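Local coordinates for protein paenibacillus xanthan lyase (Paenibacillus, PDB 6F2P) that acts as a xanthan lyase of polysaccharide lyase family 8, cutting xanthan side chains by beta-elimination, at residues 362-367 / 371-376; 380-385 / 484-489; 268-273 / 277-282. One frame throughout, in Å; residues are numbered along the deposited sequence.

Contact 1: 362-367 / 371-376; sequences VKYKQF and DRAVQL
Tyr-364 and Gln-375 form a non-hydrogen-bonded pair of an antiparallel hairpin whose strand axes lie 176° apart. Tyr-364 CB lies 3.6 Å from Gln-375 OE1, and the first torsion (chi1 178°) swings the ring away from its own backbone N. Tyr-364 CD1 then passes 3.3 Å from Val-374 O, obliquely. The two side chains cross at about a right angle, ring and amide planes 73° apart, with Gln-375 OE1 at the ring edge and Gln-375 NE2 donating to Gln-465 O. At the tip, Tyr-364 OH sits 3.7 Å from Ala-373 CB and donates to Gln-366 OE1 at 2.6 Å, from above that amide's plane. Gln-366 NE2 donates to a water that may also donate to Arg-372 O. With an alanine replacing the tyrosine, Gln-366 OE1 would probably lose this donor and a gap would open beside Ala-373. On the other face, Phe-367 CE2 meets Val-374 CG2 at 3.7 Å. Six backbone hydrogen bonds zip the strands together, and Asp-371 and Arg-372 both oppose Phe-367 as a G1 beta bulge. Strand 363-367 edges a four-stranded sheet, with 380-385 beyond 372-377; the Tyr-364 face packs on strands 457-462 and 466-474.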
loop_
_atom_site.group_PDB
_atom_site.type_symbol
_atom_site.label_atom_id
_atom_site.label_comp_id
_atom_site.label_asym_id
_atom_site.label_seq_id
_atom_site.Cartn_x
_atom_site.Cartn_y
_atom_site.Cartn_z
ATOM N N VAL A 362 -5.134 -4.466 -19.998
ATOM C CA VAL A 362 -5.573 -5.468 -19.031
ATOM C C VAL A 362 -4.488 -5.706 -17.992
ATOM O O VAL A 362 -3.416 -6.199 -18.331
ATOM C CB VAL A 362 -5.882 -6.816 -19.715
ATOM C CG1 VAL A 362 -6.173 -7.894 -18.670
ATOM C CG2 VAL A 362 -7.045 -6.667 -20.681
ATOM N N LYS A 363 -4.761 -5.341 -16.739
ATOM C CA LYS A 363 -3.808 -5.548 -15.646
ATOM C C LYS A 363 -4.433 -5.194 -14.308
ATOM O O LYS A 363 -5.378 -4.417 -14.246
ATOM C CB LYS A 363 -2.521 -4.724 -15.832
ATOM C CG LYS A 363 -2.709 -3.214 -15.697
ATOM C CD LYS A 363 -1.379 -2.476 -15.543
ATOM C CE LYS A 363 -0.553 -2.510 -16.821
ATOM N NZ LYS A 363 0.790 -1.906 -16.610
ATOM N N TYR A 364 -3.902 -5.783 -13.243
ATOM C CA TYR A 364 -4.246 -5.382 -11.885
ATOM C C TYR A 364 -3.056 -4.637 -11.297
ATOM O O TYR A 364 -1.905 -4.953 -11.623
ATOM C CB TYR A 364 -4.579 -6.598 -11.018
ATOM C CG TYR A 364 -4.907 -6.227 -9.586
ATOM C CD1 TYR A 364 -6.189 -5.820 -9.233
ATOM C CD2 TYR A 364 -3.933 -6.266 -8.592
ATOM C CE1 TYR A 364 -6.495 -5.464 -7.932
ATOM C CE2 TYR A 364 -4.227 -5.910 -7.294
ATOM C CZ TYR A 364 -5.513 -5.508 -6.971
ATOM O OH TYR A 364 -5.830 -5.162 -5.679
ATOM N N LYS A 365 -3.317 -3.647 -10.443
ATOM C CA LYS A 365 -2.226 -2.883 -9.847
ATOM C C LYS A 365 -2.574 -2.340 -8.467
ATOM O O LYS A 365 -3.547 -1.601 -8.312
ATOM C CB LYS A 365 -1.786 -1.752 -10.785
ATOM C CG LYS A 365 -0.455 -1.101 -10.407
ATOM C CD LYS A 365 0.092 -0.242 -11.538
ATOM C CE LYS A 365 1.398 0.441 -11.153
ATOM N NZ LYS A 365 2.463 -0.551 -10.815
ATOM N N GLN A 366 -1.778 -2.715 -7.466
ATOM C CA GLN A 366 -1.982 -2.234 -6.101
ATOM C C GLN A 366 -1.135 -1.000 -5.812
ATOM O O GLN A 366 0.095 -1.053 -5.897
ATOM C CB GLN A 366 -1.640 -3.312 -5.076
ATOM C CG GLN A 366 -2.181 -3.056 -3.678
ATOM C CD GLN A 366 -3.561 -3.671 -3.471
ATOM O OE1 GLN A 366 -3.863 -4.724 -4.029
ATOM N NE2 GLN A 366 -4.407 -3.010 -2.681
ATOM N N PHE A 367 -1.796 0.098 -5.451
ATOM C CA PHE A 367 -1.107 1.335 -5.117
ATOM C C PHE A 367 -1.022 1.495 -3.607
ATOM O O PHE A 367 -1.759 2.277 -2.996
ATOM C CB PHE A 367 -1.813 2.521 -5.775
ATOM C CG PHE A 367 -1.900 2.405 -7.268
ATOM C CD1 PHE A 367 -0.876 2.868 -8.071
ATOM C CD2 PHE A 367 -2.985 1.798 -7.865
ATOM C CE1 PHE A 367 -0.944 2.750 -9.445
ATOM C CE2 PHE A 367 -3.059 1.672 -9.241
ATOM C CZ PHE A 367 -2.037 2.150 -10.033
ATOM N N ASP A 371 -3.145 3.909 -0.658
ATOM C CA ASP A 371 -4.356 3.134 -0.383
ATOM C C ASP A 371 -5.348 3.099 -1.551
ATOM O O ASP A 371 -6.525 3.420 -1.381
ATOM C CB ASP A 371 -5.048 3.645 0.885
ATOM C CG ASP A 371 -4.205 3.433 2.143
ATOM O OD1 ASP A 371 -3.214 2.658 2.089
ATOM O OD2 ASP A 371 -4.546 4.045 3.186
ATOM N N ARG A 372 -4.864 2.723 -2.733
ATOM C CA ARG A 372 -5.718 2.625 -3.915
ATOM C C ARG A 372 -5.436 1.333 -4.662
ATOM O O ARG A 372 -4.371 0.734 -4.512
ATOM C CB ARG A 372 -5.499 3.810 -4.858
ATOM C CG ARG A 372 -5.876 5.157 -4.276
ATOM C CD ARG A 372 -7.384 5.291 -4.125
ATOM N NE ARG A 372 -7.795 6.672 -3.860
ATOM C CZ ARG A 372 -8.000 7.179 -2.648
ATOM N NH1 ARG A 372 -7.836 6.420 -1.565
ATOM N NH2 ARG A 372 -8.372 8.446 -2.517
ATOM N N ALA A 373 -6.392 0.910 -5.479
ATOM C CA ALA A 373 -6.220 -0.288 -6.292
ATOM C C ALA A 373 -6.997 -0.138 -7.597
ATOM O O ALA A 373 -8.045 0.523 -7.643
ATOM C CB ALA A 373 -6.685 -1.522 -5.533
ATOM N N VAL A 374 -6.473 -0.743 -8.660
ATOM C CA VAL A 374 -7.149 -0.727 -9.950
ATOM C C VAL A 374 -7.167 -2.114 -10.581
ATOM O O VAL A 374 -6.134 -2.790 -10.660
ATOM C CB VAL A 374 -6.496 0.268 -10.930
ATOM C CG1 VAL A 374 -7.159 0.187 -12.288
ATOM C CG2 VAL A 374 -6.596 1.674 -10.393
ATOM N N GLN A 375 -8.356 -2.531 -11.008
ATOM C CA GLN A 375 -8.509 -3.758 -11.765
ATOM C C GLN A 375 -8.978 -3.424 -13.176
ATOM O O GLN A 375 -10.047 -2.845 -13.372
ATOM C CB GLN A 375 -9.495 -4.705 -11.081
ATOM C CG GLN A 375 -9.854 -5.926 -11.905
ATOM C CD GLN A 375 -8.679 -6.868 -12.120
ATOM O OE1 GLN A 375 -7.703 -6.536 -12.799
ATOM N NE2 GLN A 375 -8.771 -8.059 -11.537
ATOM N N LEU A 376 -8.157 -3.767 -14.158
ATOM C CA LEU A 376 -8.510 -3.551 -15.548
ATOM C C LEU A 376 -8.631 -4.907 -16.249
ATOM O O LEU A 376 -7.656 -5.656 -16.359
ATOM C CB LEU A 376 -7.473 -2.667 -16.236
ATOM C CG LEU A 376 -7.185 -1.300 -15.606
ATOM C CD1 LEU A 376 -5.999 -0.644 -16.296
ATOM C CD2 LEU A 376 -8.396 -0.386 -15.670
HETATM O O HOH W 1 -3.638 -0.356 -1.751
#

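Contact 2: 380-385 / 484-489; sequences FGFGLS and KSWFMF
Leu-384 places its CD1 methyl over the indole face of Trp-486, 3.4 Å from the centroid of the five-membered ring and only 16° off its normal, which is a CH-pi contact. Leu-384 CD2 extends the cover to the six-membered ring, 3.5 Å from Trp-486 CE3. Beside this pair, Phe-382 presents its ring edge to the indole, with Phe-382 CZ 4.3 Å from Trp-486 CD1. The sulfur of Met-488 completes the first shell as an oblique Met-aromatic contact, Met-488 SD lying 3.9 Å from Phe-382 CD2. Phe-382 and Leu-384 both turn CG anti to the backbone N (chi1 -172° in the leucine), which sets where ring and methyls end. Next outward, the indole lies between Leu-384 CD1 on one face and Lys-484 C on the opposite face, the latter toward its rim. Thr-412 touches Phe-382, Leu-384 and Trp-486 alike, and Ile-493 packs on Phe-382. The strand axes stay 10.3 Å apart and run 158° from each other, so side chains alone join them: two sheets face one another, as expected for the super-sandwich domain. Strand 380-385 lies between strands 372-377 and 411-415 in one sheet; strand 481-488 lies between 466-474 and 493-501 in the other.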
loop_
_atom_site.group_PDB
_atom_site.type_symbol
_atom_site.label_atom_id
_atom_site.label_comp_id
_atom_site.label_asym_id
_atom_site.label_seq_id
_atom_site.Cartn_x
_atom_site.Cartn_y
_atom_site.Cartn_z
ATOM N N PHE A 380 -14.262 -3.966 -18.636
ATOM C CA PHE A 380 -14.488 -3.050 -17.525
ATOM C C PHE A 380 -13.225 -2.625 -16.780
ATOM O O PHE A 380 -12.177 -3.255 -16.880
ATOM C CB PHE A 380 -15.506 -3.631 -16.542
ATOM C CG PHE A 380 -15.049 -4.896 -15.863
ATOM C CD1 PHE A 380 -15.211 -6.133 -16.479
ATOM C CD2 PHE A 380 -14.473 -4.852 -14.605
ATOM C CE1 PHE A 380 -14.806 -7.295 -15.859
ATOM C CE2 PHE A 380 -14.064 -6.014 -13.974
ATOM C CZ PHE A 380 -14.228 -7.242 -14.605
ATOM N N GLY A 381 -13.343 -1.528 -16.043
ATOM C CA GLY A 381 -12.291 -1.071 -15.164
ATOM C C GLY A 381 -12.899 -0.913 -13.789
ATOM O O GLY A 381 -14.091 -0.642 -13.655
ATOM N N PHE A 382 -12.086 -1.093 -12.761
ATOM C CA PHE A 382 -12.578 -1.051 -11.400
ATOM C C PHE A 382 -11.581 -0.312 -10.530
ATOM O O PHE A 382 -10.415 -0.690 -10.444
ATOM C CB PHE A 382 -12.767 -2.472 -10.884
ATOM C CG PHE A 382 -13.407 -2.553 -9.526
ATOM C CD1 PHE A 382 -14.759 -2.275 -9.361
ATOM C CD2 PHE A 382 -12.664 -2.937 -8.419
ATOM C CE1 PHE A 382 -15.358 -2.374 -8.112
ATOM C CE2 PHE A 382 -13.254 -3.036 -7.168
ATOM C CZ PHE A 382 -14.603 -2.755 -7.016
ATOM N N GLY A 383 -12.043 0.752 -9.893
ATOM C CA GLY A 383 -11.199 1.534 -9.017
ATOM C C GLY A 383 -11.610 1.306 -7.583
ATOM O O GLY A 383 -12.799 1.151 -7.290
ATOM N N LEU A 384 -10.634 1.282 -6.683
ATOM C CA LEU A 384 -10.938 1.047 -5.282
ATOM C C LEU A 384 -10.300 2.115 -4.406
ATOM O O LEU A 384 -9.081 2.329 -4.450
ATOM C CB LEU A 384 -10.468 -0.344 -4.877
ATOM C CG LEU A 384 -10.880 -0.818 -3.490
ATOM C CD1 LEU A 384 -12.379 -1.035 -3.421
ATOM C CD2 LEU A 384 -10.158 -2.084 -3.185
ATOM N N SER A 385 -11.134 2.785 -3.613
ATOM C CA SER A 385 -10.689 3.933 -2.827
ATOM C C SER A 385 -10.792 3.715 -1.319
ATOM O O SER A 385 -11.887 3.625 -0.759
ATOM C CB SER A 385 -11.472 5.181 -3.221
ATOM O OG SER A 385 -11.096 6.276 -2.407
ATOM N N LYS A 484 -14.000 -4.793 5.230
ATOM C CA LYS A 484 -14.472 -4.859 3.857
ATOM C C LYS A 484 -13.355 -5.401 2.977
ATOM O O LYS A 484 -12.211 -4.925 3.041
ATOM C CB LYS A 484 -14.889 -3.463 3.386
ATOM C CG LYS A 484 -15.870 -2.777 4.316
ATOM C CD LYS A 484 -15.951 -1.266 4.069
ATOM C CE LYS A 484 -16.453 -0.945 2.658
ATOM N NZ LYS A 484 -17.884 -1.298 2.446
ATOM N N SER A 485 -13.684 -6.398 2.161
ATOM C CA SER A 485 -12.693 -7.017 1.294
ATOM C C SER A 485 -13.188 -7.064 -0.142
ATOM O O SER A 485 -14.379 -7.206 -0.398
ATOM C CB SER A 485 -12.350 -8.427 1.786
ATOM O OG SER A 485 -11.685 -8.385 3.039
ATOM N N TRP A 486 -12.264 -6.936 -1.081
ATOM C CA TRP A 486 -12.620 -7.015 -2.486
ATOM C C TRP A 486 -11.767 -8.085 -3.174
ATOM O O TRP A 486 -10.577 -8.225 -2.881
ATOM C CB TRP A 486 -12.471 -5.647 -3.154
ATOM C CG TRP A 486 -13.352 -4.579 -2.552
ATOM C CD1 TRP A 486 -14.615 -4.225 -2.954
ATOM C CD2 TRP A 486 -13.034 -3.728 -1.442
ATOM N NE1 TRP A 486 -15.099 -3.208 -2.158
ATOM C CE2 TRP A 486 -14.147 -2.882 -1.228
ATOM C CE3 TRP A 486 -11.917 -3.596 -0.611
ATOM C CZ2 TRP A 486 -14.172 -1.916 -0.214
ATOM C CZ3 TRP A 486 -11.947 -2.640 0.402
ATOM C CH2 TRP A 486 -13.070 -1.811 0.588
ATOM N N PHE A 487 -12.392 -8.865 -4.053
ATOM C CA PHE A 487 -11.717 -9.989 -4.696
ATOM C C PHE A 487 -11.954 -9.875 -6.180
ATOM O O PHE A 487 -13.066 -10.072 -6.662
ATOM C CB PHE A 487 -12.238 -11.322 -4.152
ATOM C CG PHE A 487 -12.116 -11.444 -2.655
ATOM C CD1 PHE A 487 -13.034 -10.823 -1.818
ATOM C CD2 PHE A 487 -11.074 -12.169 -2.086
ATOM C CE1 PHE A 487 -12.918 -10.919 -0.443
ATOM C CE2 PHE A 487 -10.950 -12.276 -0.707
ATOM C CZ PHE A 487 -11.878 -11.652 0.117
ATOM N N MET A 488 -10.899 -9.536 -6.901
ATOM C CA MET A 488 -11.039 -9.097 -8.276
ATOM C C MET A 488 -10.411 -10.101 -9.229
ATOM O O MET A 488 -9.193 -10.249 -9.253
ATOM C CB MET A 488 -10.396 -7.716 -8.406
ATOM C CG MET A 488 -11.116 -6.664 -7.567
ATOM S SD MET A 488 -10.095 -5.351 -6.869
ATOM C CE MET A 488 -9.356 -6.165 -5.458
ATOM N N PHE A 489 -11.243 -10.800 -10.000
ATOM C CA PHE A 489 -10.764 -11.903 -10.838
ATOM C C PHE A 489 -10.824 -11.580 -12.324
ATOM O O PHE A 489 -10.522 -10.458 -12.723
ATOM C CB PHE A 489 -11.513 -13.199 -10.517
ATOM C CG PHE A 489 -11.369 -13.639 -9.079
ATOM C CD1 PHE A 489 -10.136 -14.032 -8.579
ATOM C CD2 PHE A 489 -12.461 -13.647 -8.228
ATOM C CE1 PHE A 489 -9.995 -14.440 -7.251
ATOM C CE2 PHE A 489 -12.335 -14.048 -6.906
ATOM C CZ PHE A 489 -11.100 -14.448 -6.416
#

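Contact 3: 268-273 / 277-282; sequences EPFIYK and MDMVRG
Phe-270 and Met-277 meet because both first torsions turn CG anti to the carbonyl carbon (chi1 -66° for the phenylalanine), after which the methionine runs fully extended to its methyl. The two side chains cross at about a right angle, bringing Met-277 SD to the edge of the ring, 4.0 Å from Phe-270 CD1, in a Met-aromatic contact. Beyond the sulfur, Met-277 CE comes to 3.6 Å from Pro-269 O and 4.2 Å from Tyr-272 CB, so the side chain lies along Pro-269, Phe-270 and Tyr-272.

The same ring is approached from two further directions. Val-280 CG1 sits over one face, displaced toward the rim, 3.8 Å from the Phe-270 ring centroid and 22° off the normal, as expected of a CH-pi contact. Met-279 CE arrives in the ring plane, 3.9 Å from Phe-270 CE1. Three apolar groups therefore restrict the ring at its edge and on a face.

One backbone bond ties the segments: Met-277 N donates to Phe-270 O at 2.8 Å with a nearly straight N-H...O angle of 160°. It closes the open end of the small hairpin formed by strands 271-272 and 275-276. Within the second segment, Arg-281 grips Asp-278 side-on in a salt bridge, NE and NH2 both reaching OD1. Arg-281 NE meets the anti lone pair of Asp-278 OD1 at 2.8 Å, whereas NH2 comes from above the carboxylate plane. The other oxygen, OD2, accepts from Trp-427 NE1, so the carboxylate is held at both oxygens.

The hairpin belongs to the alpha-helical part of the enzyme. Ile-271 packs on helices 292-307 and 312-328, and Arg-281 also touches the former. On the other side Phe-270, Met-277 and Met-279 all touch Val-374 of strand 372-377, and Tyr-272 lies against Leu-376 of the same strand.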
loop_
_atom_site.group_PDB
_atom_site.type_symbol
_atom_site.label_atom_id
_atom_site.label_comp_id
_atom_site.label_asym_id
_atom_site.label_seq_id
_atom_site.Cartn_x
_atom_site.Cartn_y
_atom_site.Cartn_z
ATOM N N GLU A 268 -1.313 5.982 -17.027
ATOM C CA GLU A 268 -1.996 5.007 -17.865
ATOM C C GLU A 268 -3.019 4.140 -17.103
ATOM O O GLU A 268 -4.127 3.920 -17.599
ATOM C CB GLU A 268 -0.982 4.140 -18.625
ATOM C CG GLU A 268 -1.602 3.325 -19.741
ATOM C CD GLU A 268 -0.624 2.371 -20.374
ATOM O OE1 GLU A 268 0.425 2.122 -19.755
ATOM O OE2 GLU A 268 -0.894 1.877 -21.492
ATOM N N PRO A 269 -2.668 3.652 -15.897
ATOM C CA PRO A 269 -3.690 2.815 -15.253
ATOM C C PRO A 269 -4.910 3.618 -14.796
ATOM O O PRO A 269 -5.972 3.045 -14.538
ATOM C CB PRO A 269 -2.964 2.230 -14.028
ATOM C CG PRO A 269 -1.513 2.471 -14.265
ATOM C CD PRO A 269 -1.418 3.701 -15.118
ATOM N N PHE A 270 -4.759 4.934 -14.693
ATOM C CA PHE A 270 -5.830 5.763 -14.160
ATOM C C PHE A 270 -6.615 6.487 -15.228
ATOM O O PHE A 270 -7.510 7.277 -14.913
ATOM C CB PHE A 270 -5.298 6.763 -13.131
ATOM C CG PHE A 270 -4.765 6.116 -11.893
ATOM C CD1 PHE A 270 -5.618 5.456 -11.024
ATOM C CD2 PHE A 270 -3.412 6.156 -11.602
ATOM C CE1 PHE A 270 -5.130 4.853 -9.882
ATOM C CE2 PHE A 270 -2.922 5.563 -10.467
ATOM C CZ PHE A 270 -3.782 4.910 -9.603
ATOM N N ILE A 271 -6.290 6.230 -16.490
ATOM C CA ILE A 271 -7.107 6.766 -17.569
ATOM C C ILE A 271 -7.923 5.654 -18.170
ATOM O O ILE A 271 -7.383 4.763 -18.832
ATOM C CB ILE A 271 -6.284 7.440 -18.676
ATOM C CG1 ILE A 271 -5.594 8.683 -18.127
ATOM C CG2 ILE A 271 -7.186 7.827 -19.861
ATOM C CD1 ILE A 271 -4.650 9.300 -19.103
ATOM N N TYR A 272 -9.225 5.690 -17.913
ATOM C CA TYR A 272 -10.099 4.710 -18.514
ATOM C C TYR A 272 -10.867 5.353 -19.649
ATOM O O TYR A 272 -11.756 6.166 -19.420
ATOM C CB TYR A 272 -11.047 4.088 -17.490
ATOM C CG TYR A 272 -11.639 2.804 -18.002
ATOM C CD1 TYR A 272 -10.926 1.612 -17.924
ATOM C CD2 TYR A 272 -12.887 2.785 -18.607
ATOM C CE1 TYR A 272 -11.450 0.438 -18.408
ATOM C CE2 TYR A 272 -13.426 1.609 -19.095
ATOM C CZ TYR A 272 -12.702 0.439 -18.996
ATOM O OH TYR A 272 -13.237 -0.731 -19.484
ATOM N N LYS A 273 -10.491 5.000 -20.873
ATOM C CA LYS A 273 -11.168 5.492 -22.067
ATOM C C LYS A 273 -11.449 6.999 -22.038
ATOM O O LYS A 273 -12.550 7.450 -22.356
ATOM C CB LYS A 273 -12.444 4.687 -22.306
ATOM C CG LYS A 273 -12.170 3.200 -22.498
ATOM C CD LYS A 273 -13.448 2.425 -22.742
ATOM C CE LYS A 273 -13.144 0.978 -23.062
ATOM N NZ LYS A 273 -14.377 0.231 -23.441
ATOM N N MET A 277 -9.457 8.769 -13.477
ATOM C CA MET A 277 -10.232 8.264 -12.339
ATOM C C MET A 277 -10.311 9.245 -11.174
ATOM O O MET A 277 -9.290 9.717 -10.674
ATOM C CB MET A 277 -9.674 6.923 -11.858
ATOM C CG MET A 277 -9.806 5.816 -12.877
ATOM S SD MET A 277 -9.253 4.228 -12.245
ATOM C CE MET A 277 -9.502 3.233 -13.705
ATOM N N ASP A 278 -11.534 9.537 -10.744
ATOM C CA ASP A 278 -11.777 10.535 -9.703
ATOM C C ASP A 278 -11.126 10.210 -8.359
ATOM O O ASP A 278 -10.857 11.110 -7.560
ATOM C CB ASP A 278 -13.279 10.719 -9.503
ATOM C CG ASP A 278 -13.940 11.412 -10.674
ATOM O OD1 ASP A 278 -13.274 12.243 -11.328
ATOM O OD2 ASP A 278 -15.124 11.123 -10.939
ATOM N N MET A 279 -10.873 8.929 -8.105
ATOM C CA MET A 279 -10.347 8.532 -6.812
ATOM C C MET A 279 -8.915 9.021 -6.588
ATOM O O MET A 279 -8.449 9.058 -5.452
ATOM C CB MET A 279 -10.452 7.025 -6.617
ATOM C CG MET A 279 -9.486 6.195 -7.445
ATOM S SD MET A 279 -9.751 4.433 -7.146
ATOM C CE MET A 279 -8.442 3.709 -8.140
ATOM N N VAL A 280 -8.221 9.409 -7.657
ATOM C CA VAL A 280 -6.890 9.991 -7.500
ATOM C C VAL A 280 -6.865 11.495 -7.730
ATOM O O VAL A 280 -5.784 12.077 -7.838
ATOM C CB VAL A 280 -5.825 9.351 -8.435
ATOM C CG1 VAL A 280 -5.728 7.845 -8.202
ATOM C CG2 VAL A 280 -6.110 9.671 -9.895
ATOM N N ARG A 281 -8.036 12.126 -7.810
ATOM C CA ARG A 281 -8.084 13.550 -8.113
ATOM C C ARG A 281 -8.342 14.413 -6.879
ATOM O O ARG A 281 -8.513 15.634 -6.987
ATOM C CB ARG A 281 -9.100 13.848 -9.218
ATOM C CG ARG A 281 -8.802 13.128 -10.514
ATOM C CD ARG A 281 -9.570 13.697 -11.694
ATOM N NE ARG A 281 -11.004 13.823 -11.444
ATOM C CZ ARG A 281 -11.650 14.987 -11.345
ATOM N NH1 ARG A 281 -10.988 16.127 -11.474
ATOM N NH2 ARG A 281 -12.959 15.016 -11.118
ATOM N N GLY A 282 -8.334 13.781 -5.709
ATOM C CA GLY A 282 -8.522 14.489 -4.454
ATOM C C GLY A 282 -9.696 15.447 -4.470
ATOM O O GLY A 282 -10.789 15.105 -4.949
#

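How the contacts relate
Strand 372-377 is the common element. Contacts 1 and 2, with centres about 8 Å apart, share a sheet through it: Gln-375 O and Phe-382 N, 2.8 Å apart, form a probable hydrogen bond between adjacent strands. Contact 3 comes from the helical domain and meets contact 1 at a centre separation of about 11 Å. Arg-372 NE probably bonds Met-279 O at 2.9 Å, and the Phe-367 and Phe-270 rings meet with planes about 40° apart. Contact 3 also reaches contact 2, where Tyr-272 OH lies 3.3 Å from Phe-380 CA. It thus packs the helical part against the super-sandwich sheet at strands 372-377 and 380-385. The Asp-371 side chain, about 7 Å from a bound calcium ion, is not among its ligands.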